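Protein (polyandrocarpa lectin) (Polyandrocarpa misakiensis, PDB 1BYF) binds galactose in a calcium-dependent manner as a homodimeric C-type lectin and takes part in the tunicate's defence against microorganisms. Local coordinates at residues Phe7-Met12 / Glu47-Asp52. Sequence-based numbering, arbitrary orientation.
Sequences FSDETM and EVKGHD. With ZN (zinc ion), chain E.
The carboxylate oxygen OD1 of Asp9 is gripped by two cations, the ammonium of Lys49 and the guanidinium of Arg116 on strand 115-122. Lys49 NZ lies 2.9 Å from Asp9 OD1, on the syn side of the carboxylate and 23° out of its plane, and makes a second, weak hydrogen bond of 3.0 Å to Asp9 OD2. That other oxygen also accepts the backbone N-H of Tyr3 of the second subunit, so this buried carboxylate is held at both oxygens and its rotation is probably fixed; the two nearby cations would be expected to favour the charged form. A bend at chi2 (-95°) sends the otherwise extended end of Lys49 across the aspartate at about a right angle, with CE 3.6 Å from Asp9 OD1. In the C-type lectin fold this bridge ties the corner between strands 3-8 and 10-12 to the last turn of helix 36-49, at the dimer interface, where Phe7 and Ser8 pair in an antiparallel ladder with a strand of the second subunit and carry the sheet on. An ST turn spans the corner: Ser8 OG accepts from Glu10 N at 3.1 Å. Beyond the helix, Gly50 adopts positive phi and the chain runs on to Asp52, whose OD2 binds a zinc ion at 1.9 Å while its OD1 accepts the backbone N-H of Ser101.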
loop_
_atom_site.group_PDB
_atom_site.type_symbol
_atom_site.label_atom_id
_atom_site.label_comp_id
_atom_site.label_asym_id
_atom_site.label_seq_id
_atom_site.Cartn_x
_atom_site.Cartn_y
_atom_site.Cartn_z
ATOM N N PHE A 7 -3.627 1.567 2.071
ATOM C CA PHE A 7 -3.999 0.451 2.931
ATOM C C PHE A 7 -4.213 1.028 4.334
ATOM O O PHE A 7 -3.348 1.797 4.774
ATOM C CB PHE A 7 -2.913 -0.610 3.025
ATOM C CG PHE A 7 -2.559 -1.340 1.766
ATOM C CD1 PHE A 7 -1.593 -0.845 0.906
ATOM C CD2 PHE A 7 -3.175 -2.543 1.456
ATOM C CE1 PHE A 7 -1.262 -1.531 -0.248
ATOM C CE2 PHE A 7 -2.846 -3.235 0.307
ATOM C CZ PHE A 7 -1.891 -2.730 -0.549
ATOM N N SER A 8 -5.282 0.663 5.010
ATOM C CA SER A 8 -5.504 1.181 6.357
ATOM C C SER A 8 -5.809 0.070 7.355
ATOM O O SER A 8 -6.612 -0.825 7.091
ATOM C CB SER A 8 -6.604 2.243 6.382
ATOM O OG SER A 8 -6.871 2.598 7.736
ATOM N N ASP A 9 -5.143 0.135 8.501
ATOM C CA ASP A 9 -5.340 -0.826 9.574
ATOM C C ASP A 9 -6.644 -0.566 10.327
ATOM O O ASP A 9 -7.048 -1.371 11.159
ATOM C CB ASP A 9 -4.175 -0.794 10.574
ATOM C CG ASP A 9 -2.990 -1.570 10.010
ATOM O OD1 ASP A 9 -3.238 -2.664 9.459
ATOM O OD2 ASP A 9 -1.856 -1.079 10.138
ATOM N N GLU A 10 -7.273 0.554 10.025
ATOM C CA GLU A 10 -8.550 0.937 10.603
ATOM C C GLU A 10 -9.661 0.033 10.073
ATOM O O GLU A 10 -9.710 -0.091 8.852
ATOM C CB GLU A 10 -8.905 2.326 10.048
ATOM C CG GLU A 10 -8.650 3.494 10.964
ATOM C CD GLU A 10 -9.963 4.139 11.382
ATOM O OE1 GLU A 10 -10.466 4.988 10.615
ATOM O OE2 GLU A 10 -10.466 3.781 12.468
ATOM N N THR A 11 -10.515 -0.513 10.912
ATOM C CA THR A 11 -11.581 -1.379 10.423
ATOM C C THR A 11 -12.940 -0.691 10.404
ATOM O O THR A 11 -13.222 0.204 11.198
ATOM C CB THR A 11 -11.660 -2.646 11.297
ATOM O OG1 THR A 11 -11.906 -2.213 12.639
ATOM C CG2 THR A 11 -10.350 -3.410 11.238
ATOM N N MET A 12 -13.791 -1.136 9.494
ATOM C CA MET A 12 -15.115 -0.603 9.279
ATOM C C MET A 12 -15.983 -1.626 8.521
ATOM O O MET A 12 -15.437 -2.563 7.950
ATOM C CB MET A 12 -15.077 0.565 8.300
ATOM C CG MET A 12 -14.804 1.970 8.736
ATOM S SD MET A 12 -13.829 2.768 7.404
ATOM C CE MET A 12 -12.197 2.474 8.086
ATOM N N GLU A 47 -0.984 -10.451 2.277
ATOM C CA GLU A 47 -0.496 -11.752 2.707
ATOM C C GLU A 47 0.324 -11.600 3.990
ATOM O O GLU A 47 0.235 -12.423 4.902
ATOM C CB GLU A 47 0.380 -12.422 1.650
ATOM C CG GLU A 47 0.792 -13.850 1.961
ATOM C CD GLU A 47 1.966 -13.989 2.900
ATOM O OE1 GLU A 47 2.822 -13.078 2.995
ATOM O OE2 GLU A 47 2.065 -15.023 3.596
ATOM N N VAL A 48 1.190 -10.583 4.016
ATOM C CA VAL A 48 2.034 -10.370 5.184
ATOM C C VAL A 48 1.153 -10.019 6.383
ATOM O O VAL A 48 1.322 -10.539 7.484
ATOM C CB VAL A 48 3.060 -9.238 4.983
ATOM C CG1 VAL A 48 3.802 -8.920 6.273
ATOM C CG2 VAL A 48 4.063 -9.616 3.899
ATOM N N LYS A 49 0.220 -9.105 6.146
ATOM C CA LYS A 49 -0.671 -8.654 7.206
ATOM C C LYS A 49 -1.533 -9.787 7.745
ATOM O O LYS A 49 -1.818 -9.795 8.946
ATOM C CB LYS A 49 -1.520 -7.476 6.720
ATOM C CG LYS A 49 -0.759 -6.149 6.834
ATOM C CD LYS A 49 -1.149 -5.500 8.163
ATOM C CE LYS A 49 -0.173 -4.407 8.557
ATOM N NZ LYS A 49 -0.584 -3.776 9.844
ATOM N N GLY A 50 -1.935 -10.707 6.873
ATOM C CA GLY A 50 -2.742 -11.842 7.274
ATOM C C GLY A 50 -4.090 -11.447 7.851
ATOM O O GLY A 50 -4.608 -12.165 8.710
ATOM N N HIS A 51 -4.665 -10.340 7.402
ATOM C CA HIS A 51 -5.959 -9.897 7.904
ATOM C C HIS A 51 -6.968 -9.734 6.767
ATOM O O HIS A 51 -6.582 -9.741 5.602
ATOM C CB HIS A 51 -5.862 -8.578 8.664
ATOM C CG HIS A 51 -5.473 -8.724 10.101
ATOM N ND1 HIS A 51 -6.313 -9.323 11.019
ATOM C CD2 HIS A 51 -4.351 -8.360 10.774
ATOM C CE1 HIS A 51 -5.718 -9.324 12.205
ATOM N NE2 HIS A 51 -4.539 -8.745 12.078
ATOM N N ASP A 52 -8.231 -9.572 7.133
ATOM C CA ASP A 52 -9.300 -9.369 6.167
ATOM C C ASP A 52 -9.341 -7.907 5.722
ATOM O O ASP A 52 -9.194 -7.002 6.556
ATOM C CB ASP A 52 -10.663 -9.692 6.780
ATOM C CG ASP A 52 -10.836 -11.126 7.220
ATOM O OD1 ASP A 52 -10.147 -12.017 6.687
ATOM O OD2 ASP A 52 -11.676 -11.366 8.118
HETATM ZN ZN ZN E . -12.258 -13.116 8.580
#